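Local coordinates for glycosyl hydrolase (Aspergillus fumigatus, PDB 2X8R), which probably hydrolyses the beta-1,4 linkages between N-acetylmuramic acid and N-acetyl-D-glucosamine in bacterial peptidoglycan, as a family 25 lysozyme, at residues A105-L110 with N144-N149; G94-E99 with H120-E125; M135-A140 with I181-D186. All blocks are in the same frame, centred on the assembly; numbering follows the deposited sequence.

Contact 1 (A105-L110 with N144-N149); sequences ATCYGL and NRCTGN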
loop_
_atom_site.group_PDB
_atom_site.type_symbol
_atom_site.label_atom_id
_atom_site.label_comp_id
_atom_site.label_asym_id
_atom_site.label_seq_id
_atom_site.Cartn_x
_atom_site.Cartn_y
_atom_site.Cartn_z
ATOM N N ALA A 105 8.911 -1.677 19.259
ATOM C CA ALA A 105 10.299 -1.204 19.154
ATOM C C ALA A 105 10.329 -0.135 18.083
ATOM O O ALA A 105 10.054 -0.432 16.918
ATOM C CB ALA A 105 11.215 -2.377 18.784
ATOM N N THR A 106 10.654 1.104 18.464
ATOM C CA THR A 106 10.682 2.209 17.477
ATOM C C THR A 106 11.640 1.993 16.287
ATOM O O THR A 106 12.807 1.596 16.454
ATOM C CB THR A 106 10.765 3.633 18.156
ATOM O OG1 THR A 106 11.392 4.582 17.275
ATOM C CG2 THR A 106 11.489 3.566 19.466
ATOM N N CYS A 107 11.093 2.210 15.089
ATOM C CA CYS A 107 11.767 1.950 13.798
ATOM C C CYS A 107 12.311 0.518 13.637
ATOM O O CYS A 107 13.252 0.314 12.881
ATOM C CB CYS A 107 12.866 3.016 13.538
ATOM S SG CYS A 107 12.234 4.742 13.602
ATOM N N TYR A 108 11.757 -0.448 14.390
ATOM C CA TYR A 108 12.138 -1.863 14.261
ATOM C C TYR A 108 13.615 -2.088 14.661
ATOM O O TYR A 108 14.239 -3.076 14.270
ATOM C CB TYR A 108 11.877 -2.380 12.813
ATOM C CG TYR A 108 10.414 -2.243 12.375
ATOM C CD1 TYR A 108 9.496 -3.259 12.590
ATOM C CD2 TYR A 108 9.968 -1.081 11.711
ATOM C CE1 TYR A 108 8.145 -3.112 12.192
ATOM C CE2 TYR A 108 8.650 -0.918 11.314
ATOM C CZ TYR A 108 7.734 -1.932 11.548
ATOM O OH TYR A 108 6.420 -1.787 11.154
ATOM N N GLY A 109 14.189 -1.113 15.365
ATOM C CA GLY A 109 15.571 -1.212 15.836
ATOM C C GLY A 109 16.591 -0.888 14.764
ATOM O O GLY A 109 17.817 -1.042 14.971
ATOM N N LEU A 110 16.132 -0.402 13.621
ATOM C CA LEU A 110 17.044 -0.088 12.532
ATOM C C LEU A 110 17.393 1.402 12.549
ATOM O O LEU A 110 16.579 2.240 12.960
ATOM C CB LEU A 110 16.400 -0.455 11.191
ATOM C CG LEU A 110 16.166 -1.924 10.812
ATOM C CD1 LEU A 110 16.040 -1.964 9.280
ATOM C CD2 LEU A 110 17.349 -2.761 11.280
ATOM N N ASN A 144 9.861 10.588 8.416
ATOM C CA ASN A 144 10.845 11.477 8.980
ATOM C C ASN A 144 11.635 10.773 10.078
ATOM O O ASN A 144 12.891 10.786 10.033
ATOM C CB ASN A 144 10.174 12.721 9.523
ATOM C CG ASN A 144 11.193 13.710 10.030
ATOM O OD1 ASN A 144 12.009 14.214 9.251
ATOM N ND2 ASN A 144 11.198 13.947 11.364
ATOM N N ARG A 145 10.931 10.122 11.008
ATOM C CA ARG A 145 11.626 9.514 12.154
ATOM C C ARG A 145 12.506 8.346 11.739
ATOM O O ARG A 145 13.650 8.226 12.216
ATOM C CB ARG A 145 10.670 9.047 13.241
ATOM C CG ARG A 145 11.367 8.315 14.430
ATOM C CD ARG A 145 10.346 7.943 15.504
ATOM N NE ARG A 145 9.614 9.134 15.927
ATOM C CZ ARG A 145 8.361 9.448 15.574
ATOM N NH1 ARG A 145 7.635 8.632 14.808
ATOM N NH2 ARG A 145 7.828 10.588 16.024
ATOM N N CYS A 146 11.984 7.485 10.868
ATOM C CA CYS A 146 12.683 6.220 10.664
ATOM C C CYS A 146 13.618 6.171 9.459
ATOM O O CYS A 146 14.410 5.240 9.353
ATOM C CB CYS A 146 11.667 5.074 10.610
ATOM S SG CYS A 146 10.764 4.831 12.177
ATOM N N THR A 147 13.497 7.142 8.561
ATOM C CA THR A 147 14.380 7.214 7.395
ATOM C C THR A 147 15.206 8.489 7.329
ATOM O O THR A 147 16.023 8.656 6.401
ATOM C CB THR A 147 13.656 7.013 6.011
ATOM O OG1 THR A 147 12.918 8.195 5.656
ATOM C CG2 THR A 147 12.714 5.809 6.079
ATOM N N GLY A 148 15.004 9.393 8.287
ATOM C CA GLY A 148 15.590 10.743 8.173
ATOM C C GLY A 148 14.983 11.543 7.031
ATOM O O GLY A 148 15.665 12.371 6.395
ATOM N N ASN A 149 13.705 11.288 6.760
ATOM C CA ASN A 149 12.963 11.897 5.646
ATOM C C ASN A 149 13.622 11.673 4.299
ATOM O O ASN A 149 13.792 12.594 3.504
ATOM C CB ASN A 149 12.719 13.391 5.893
ATOM C CG ASN A 149 11.578 13.921 5.087
ATOM O OD1 ASN A 149 10.634 13.189 4.777
ATOM N ND2 ASN A 149 11.637 15.212 4.739
HETATM O O HOH W 1 15.580 4.519 11.811
#

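Contact 2 (G94-E99 with H120-E125); sequences GMLDIE and HDFVNE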
loop_
_atom_site.group_PDB
_atom_site.type_symbol
_atom_site.label_atom_id
_atom_site.label_comp_id
_atom_site.label_asym_id
_atom_site.label_seq_id
_atom_site.Cartn_x
_atom_site.Cartn_y
_atom_site.Cartn_z
ATOM N N GLY A 94 1.512 -3.680 -6.259
ATOM C CA GLY A 94 1.564 -4.046 -4.824
ATOM C C GLY A 94 1.989 -2.841 -3.988
ATOM O O GLY A 94 2.720 -1.979 -4.435
ATOM N N MET A 95 1.549 -2.788 -2.734
ATOM C CA MET A 95 1.823 -1.650 -1.883
ATOM C C MET A 95 2.612 -2.159 -0.664
ATOM O O MET A 95 2.238 -3.168 -0.039
ATOM C CB MET A 95 0.492 -0.997 -1.444
ATOM C CG MET A 95 0.689 0.077 -0.343
ATOM S SD MET A 95 -0.910 0.886 -0.041
ATOM C CE MET A 95 -1.556 -0.092 1.302
ATOM N N LEU A 96 3.727 -1.494 -0.386
ATOM C CA LEU A 96 4.493 -1.785 0.823
ATOM C C LEU A 96 3.984 -0.910 1.949
ATOM O O LEU A 96 4.089 0.316 1.862
ATOM C CB LEU A 96 5.954 -1.466 0.575
ATOM C CG LEU A 96 6.901 -1.535 1.798
ATOM C CD1 LEU A 96 7.003 -2.948 2.404
ATOM C CD2 LEU A 96 8.332 -1.030 1.383
ATOM N N ASP A 97 3.444 -1.521 2.998
ATOM C CA ASP A 97 2.990 -0.777 4.184
ATOM C C ASP A 97 4.165 -0.737 5.146
ATOM O O ASP A 97 4.490 -1.742 5.788
ATOM C CB ASP A 97 1.760 -1.489 4.766
ATOM C CG ASP A 97 1.261 -0.890 6.070
ATOM O OD1 ASP A 97 2.005 -0.125 6.725
ATOM O OD2 ASP A 97 0.082 -1.181 6.391
ATOM N N ILE A 98 4.811 0.400 5.174
ATOM C CA ILE A 98 6.033 0.568 5.929
ATOM C C ILE A 98 5.869 1.766 6.918
ATOM O O ILE A 98 5.987 2.893 6.527
ATOM C CB ILE A 98 7.260 0.735 4.999
ATOM C CG1 ILE A 98 8.540 0.991 5.795
ATOM C CG2 ILE A 98 7.031 1.799 3.977
ATOM C CD1 ILE A 98 9.023 -0.129 6.653
ATOM N N GLU A 99 5.547 1.435 8.160
ATOM C CA GLU A 99 5.276 2.412 9.154
ATOM C C GLU A 99 5.295 1.760 10.557
ATOM O O GLU A 99 5.994 0.847 10.745
ATOM C CB GLU A 99 4.014 3.214 8.850
ATOM C CG GLU A 99 2.864 2.497 8.230
ATOM C CD GLU A 99 1.876 1.901 9.260
ATOM O OE1 GLU A 99 1.237 0.928 8.907
ATOM O OE2 GLU A 99 1.758 2.448 10.336
ATOM N N HIS A 120 14.825 0.191 0.033
ATOM C CA HIS A 120 15.368 0.029 -1.313
ATOM C C HIS A 120 15.401 -1.449 -1.738
ATOM O O HIS A 120 14.985 -1.804 -2.857
ATOM C CB HIS A 120 16.749 0.679 -1.409
ATOM C CG HIS A 120 16.713 2.125 -1.797
ATOM N ND1 HIS A 120 17.308 3.112 -1.048
ATOM C CD2 HIS A 120 16.179 2.747 -2.874
ATOM C CE1 HIS A 120 17.151 4.279 -1.652
ATOM N NE2 HIS A 120 16.458 4.084 -2.757
ATOM N N ASP A 121 15.845 -2.319 -0.839
ATOM C CA ASP A 121 15.899 -3.736 -1.163
ATOM C C ASP A 121 14.501 -4.315 -1.511
ATOM O O ASP A 121 14.379 -5.082 -2.468
ATOM C CB ASP A 121 16.539 -4.515 -0.041
ATOM C CG ASP A 121 18.085 -4.296 0.027
ATOM O OD1 ASP A 121 18.626 -3.630 -0.879
ATOM O OD2 ASP A 121 18.759 -4.823 0.940
ATOM N N PHE A 122 13.495 -3.975 -0.701
ATOM C CA PHE A 122 12.118 -4.381 -1.003
ATOM C C PHE A 122 11.648 -3.855 -2.367
ATOM O O PHE A 122 11.171 -4.625 -3.219
ATOM C CB PHE A 122 11.142 -3.896 0.085
ATOM C CG PHE A 122 9.747 -4.465 -0.079
ATOM C CD1 PHE A 122 8.851 -3.933 -1.020
ATOM C CD2 PHE A 122 9.366 -5.587 0.676
ATOM C CE1 PHE A 122 7.563 -4.483 -1.178
ATOM C CE2 PHE A 122 8.093 -6.152 0.535
ATOM C CZ PHE A 122 7.178 -5.592 -0.439
ATOM N N VAL A 123 11.756 -2.546 -2.569
ATOM C CA VAL A 123 11.167 -1.974 -3.774
ATOM C C VAL A 123 11.916 -2.394 -5.032
ATOM O O VAL A 123 11.305 -2.656 -6.076
ATOM C CB VAL A 123 10.927 -0.421 -3.693
ATOM C CG1 VAL A 123 10.208 -0.060 -2.409
ATOM C CG2 VAL A 123 12.243 0.362 -3.822
ATOM N N ASN A 124 13.230 -2.542 -4.924
ATOM C CA ASN A 124 13.971 -3.017 -6.098
ATOM C C ASN A 124 13.610 -4.449 -6.469
ATOM O O ASN A 124 13.487 -4.762 -7.651
ATOM C CB ASN A 124 15.458 -2.892 -5.828
ATOM C CG ASN A 124 15.908 -1.452 -5.831
ATOM O OD1 ASN A 124 15.201 -0.570 -6.322
ATOM N ND2 ASN A 124 17.086 -1.201 -5.299
ATOM N N GLU A 125 13.488 -5.329 -5.470
ATOM C CA GLU A 125 13.062 -6.706 -5.735
ATOM C C GLU A 125 11.688 -6.723 -6.399
ATOM O O GLU A 125 11.447 -7.495 -7.361
ATOM C CB GLU A 125 13.116 -7.604 -4.483
ATOM C CG GLU A 125 12.639 -9.055 -4.741
ATOM C CD GLU A 125 13.558 -9.874 -5.672
ATOM O OE1 GLU A 125 14.754 -9.579 -5.810
ATOM O OE2 GLU A 125 13.069 -10.840 -6.261
#

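Contact 3 (M135-A140 with I181-D186); sequences MIYTTA and IWQNSD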
loop_
_atom_site.group_PDB
_atom_site.type_symbol
_atom_site.label_atom_id
_atom_site.label_comp_id
_atom_site.label_asym_id
_atom_site.label_seq_id
_atom_site.Cartn_x
_atom_site.Cartn_y
_atom_site.Cartn_z
ATOM N N MET A 135 3.783 0.692 -4.647
ATOM C CA MET A 135 3.387 1.902 -3.900
ATOM C C MET A 135 4.005 1.835 -2.500
ATOM O O MET A 135 4.253 0.712 -2.006
ATOM C CB MET A 135 1.874 2.020 -3.807
ATOM C CG MET A 135 1.259 1.722 -5.159
ATOM S SD MET A 135 -0.461 2.331 -5.298
ATOM C CE MET A 135 -1.221 1.110 -4.279
ATOM N N ILE A 136 4.353 2.983 -1.921
ATOM C CA ILE A 136 4.852 3.023 -0.551
ATOM C C ILE A 136 3.785 3.721 0.284
ATOM O O ILE A 136 3.388 4.869 -0.021
ATOM C CB ILE A 136 6.225 3.765 -0.436
ATOM C CG1 ILE A 136 7.338 2.895 -1.085
ATOM C CG2 ILE A 136 6.524 4.168 1.040
ATOM C CD1 ILE A 136 8.742 3.592 -1.132
ATOM N N TYR A 137 3.316 3.005 1.305
ATOM C CA TYR A 137 2.325 3.526 2.260
ATOM C C TYR A 137 3.031 3.871 3.572
ATOM O O TYR A 137 3.674 3.007 4.190
ATOM C CB TYR A 137 1.200 2.485 2.521
ATOM C CG TYR A 137 0.313 2.788 3.731
ATOM C CD1 TYR A 137 0.607 2.237 4.968
ATOM C CD2 TYR A 137 -0.796 3.613 3.617
ATOM C CE1 TYR A 137 -0.177 2.496 6.081
ATOM C CE2 TYR A 137 -1.615 3.879 4.708
ATOM C CZ TYR A 137 -1.294 3.311 5.947
ATOM O OH TYR A 137 -2.076 3.530 7.073
ATOM N N THR A 138 2.873 5.121 4.018
ATOM C CA THR A 138 3.510 5.528 5.265
ATOM C C THR A 138 2.856 6.811 5.770
ATOM O O THR A 138 1.849 7.254 5.197
ATOM C CB THR A 138 5.035 5.692 5.035
ATOM O OG1 THR A 138 5.729 5.776 6.302
ATOM C CG2 THR A 138 5.308 6.938 4.191
ATOM N N THR A 139 3.360 7.330 6.885
ATOM C CA THR A 139 2.990 8.676 7.298
ATOM C C THR A 139 4.197 9.577 7.158
ATOM O O THR A 139 5.335 9.110 7.189
ATOM C CB THR A 139 2.473 8.762 8.758
ATOM O OG1 THR A 139 3.535 8.426 9.664
ATOM C CG2 THR A 139 1.284 7.789 9.001
ATOM N N ALA A 140 3.962 10.890 7.076
ATOM C CA ALA A 140 5.099 11.822 7.014
ATOM C C ALA A 140 5.958 11.707 8.294
ATOM O O ALA A 140 7.188 11.710 8.222
ATOM C CB ALA A 140 4.610 13.260 6.792
ATOM N N ILE A 181 -2.092 8.361 -3.544
ATOM C CA ILE A 181 -3.288 7.984 -2.778
ATOM C C ILE A 181 -3.174 8.572 -1.373
ATOM O O ILE A 181 -2.111 8.506 -0.762
ATOM C CB ILE A 181 -3.388 6.453 -2.579
ATOM C CG1 ILE A 181 -3.304 5.721 -3.906
ATOM C CG2 ILE A 181 -4.683 6.075 -1.841
ATOM C CD1 ILE A 181 -4.364 6.075 -4.827
ATOM N N TRP A 182 -4.277 9.112 -0.857
ATOM C CA TRP A 182 -4.309 9.696 0.486
ATOM C C TRP A 182 -5.228 8.819 1.304
ATOM O O TRP A 182 -6.386 8.626 0.923
ATOM C CB TRP A 182 -4.926 11.106 0.354
ATOM C CG TRP A 182 -5.332 11.738 1.638
ATOM C CD1 TRP A 182 -4.756 11.548 2.873
ATOM C CD2 TRP A 182 -6.374 12.724 1.824
ATOM N NE1 TRP A 182 -5.382 12.353 3.814
ATOM C CE2 TRP A 182 -6.398 13.047 3.204
ATOM C CE3 TRP A 182 -7.321 13.306 0.974
ATOM C CZ2 TRP A 182 -7.305 13.961 3.749
ATOM C CZ3 TRP A 182 -8.228 14.219 1.509
ATOM C CH2 TRP A 182 -8.212 14.541 2.901
ATOM N N GLN A 183 -4.707 8.241 2.387
ATOM C CA GLN A 183 -5.581 7.503 3.290
ATOM C C GLN A 183 -6.122 8.478 4.299
ATOM O O GLN A 183 -5.386 9.006 5.163
ATOM C CB GLN A 183 -4.843 6.334 3.947
ATOM C CG GLN A 183 -5.771 5.407 4.773
ATOM C CD GLN A 183 -4.975 4.450 5.569
ATOM O OE1 GLN A 183 -4.336 4.837 6.559
ATOM N NE2 GLN A 183 -4.919 3.194 5.105
ATOM N N ASN A 184 -7.400 8.811 4.113
ATOM C CA ASN A 184 -7.953 9.968 4.779
ATOM C C ASN A 184 -8.688 9.658 6.087
ATOM O O ASN A 184 -8.992 10.587 6.848
ATOM C CB ASN A 184 -8.841 10.761 3.812
ATOM C CG ASN A 184 -10.091 10.027 3.450
ATOM O OD1 ASN A 184 -10.045 8.993 2.812
ATOM N ND2 ASN A 184 -11.240 10.555 3.882
ATOM N N SER A 185 -8.986 8.382 6.339
ATOM C CA SER A 185 -9.669 7.958 7.569
ATOM C C SER A 185 -9.446 6.477 7.786
ATOM O O SER A 185 -9.293 5.727 6.811
ATOM C CB SER A 185 -11.183 8.223 7.481
ATOM O OG SER A 185 -11.861 7.782 8.657
ATOM N N ASP A 186 -9.453 6.062 9.051
ATOM C CA ASP A 186 -9.439 4.635 9.396
ATOM C C ASP A 186 -10.849 4.080 9.696
ATOM O O ASP A 186 -11.005 3.004 10.311
ATOM C CB ASP A 186 -8.466 4.375 10.559
ATOM C CG ASP A 186 -8.831 5.150 11.841
ATOM O OD1 ASP A 186 -9.839 5.912 11.839
ATOM O OD2 ASP A 186 -8.058 5.048 12.849
#

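Contact 1 (A105-L110 with N144-N149)
No flat group carries this contact: the guanidinium of R145 offers neither face nor edge to the loop 105-110, and it is the aliphatic stem that lies against C107, while NH1 makes a salt bridge with D141. The link itself is a disulfide, tying a loop beyond strand 95-97 to the C-terminal end of helix 140-147 in this TIM-barrel lysozyme. C107 SG and C146 SG are bonded at 2.0 Å with a left-handed twist (chi3 -81°). On both cysteines the sulfur sits beside the backbone N and anti to the carbonyl carbon (chi1 -55° and -64°), and from there each sulfur is directed to the other segment. R145 CG flanks the bridge, 3.8 Å from C107 SG. The loop presents its cysteine from a tight turn: C107, Y108 and G109 all have positive phi, and the turn is closed by successive bonds such as Y108 N to A105 O, 3.0 Å. Beside the disulfide, one water donates to both backbones, reaching L110 O at 2.7 Å and C146 O at 2.8 Å.

Contact 2 (G94-E99 with H120-E125)
L96, the strand residue whose side chain meets F122 and V123, is held by its backbone on the strand side: L96 N bonds to M135 O, and L96 O in turn accepts from Y137 N. With its N and O both bonded to strand 135-138, the residue is held on the sheet while its side chain packs on helix 112-130. Its CG stands anti to the backbone N (chi1 172°), which, with chi2 63°, sets both methyls against the helix. CD1 then settles over the middle of the F122 ring, 3.7 Å from the centroid and only 3° off the normal, a CH-pi contact of nearly ideal centring in which this methyl is about equally far from all six ring carbons. L96 CD2 lies beyond the ring's rim, by the CG-CD1 bond, 3.8 Å from F122 CD1. It reaches the next residue of the helix more loosely, L96 CD2 to V123 CG1 being 4.3 Å. The two large side chains run past each other in opposite directions, so they overlap along their lengths. This is strand-to-helix packing within a beta-alpha-beta unit, strand 95-97, helix 112-130 and strand 135-138; beyond it F122 also touches F78 of helix 71-79, and V123 touches P134. Being wholly apolar and buried, the contact depends on shape and dispersion, with the backbone N and O of L96 satisfied by strand 135-138.

Contact 3 (M135-A140 with I181-D186)
Y137 OH donates to Q183 OE1 across 2.7 Å, the one hydrogen bond between strands 135-138 and 181-185. The oxygen lies at the edge of the tyrosine ring and in its plane. Seen from the amide, the approach is less regular: the C=O...O angle is 116°, and the hydroxyl is tilted 28° out of the carbonyl plane. Ring and amide are turned 60° against each other, and both amide atoms come to the CE2 corner of the ring, Q183 OE1 and Q183 NE2 each 3.4 Å from Y137 CE2. Nor is this contact purely polar, for Q183 CB also comes to 4.1 Å from Y137 CE2. Q183 reaches across with CG anti to the backbone N and an extended chain beyond, while Y137, its CG likewise anti to the backbone N, brings the ring end closer than the start of its side chain would suggest. The two strands are not neighbours: strand 159-162 runs between them, and A162 packs against both side chains inside the barrel. The fold is the TIM-like barrel of family 25, in which the later strands have few helices between them and strand 193-198 runs antiparallel. Further out, the amide's rotation is fixed by two more partners. Q183 OE1 takes a second hydrogen bond from Y164 OH, and Q183 NE2 donates to D8 OD2, a carboxylate on strand 3-9.

In the fold
Contacts 2 and 3 are both buried, whereas the centre of contact 1 lies about 18 Å from the centre of the chain and that contact is partly exposed. Strands 95-97 and 135-138 are parallel neighbours, so contacts 2 and 3 share the sheet yet work on opposite sides of its wall: one packs outward on a helix with hydrocarbon, the other bridges strand 159-162 on the inner face with polar groups. There D97 and E99, the acids of the DXE motif, touch the ring of Y137. Contact 1 replaces both kinds of packing by a covalent bond between a loop and a helix end, and meets contact 2 where Y108 OH bonds to E99 O.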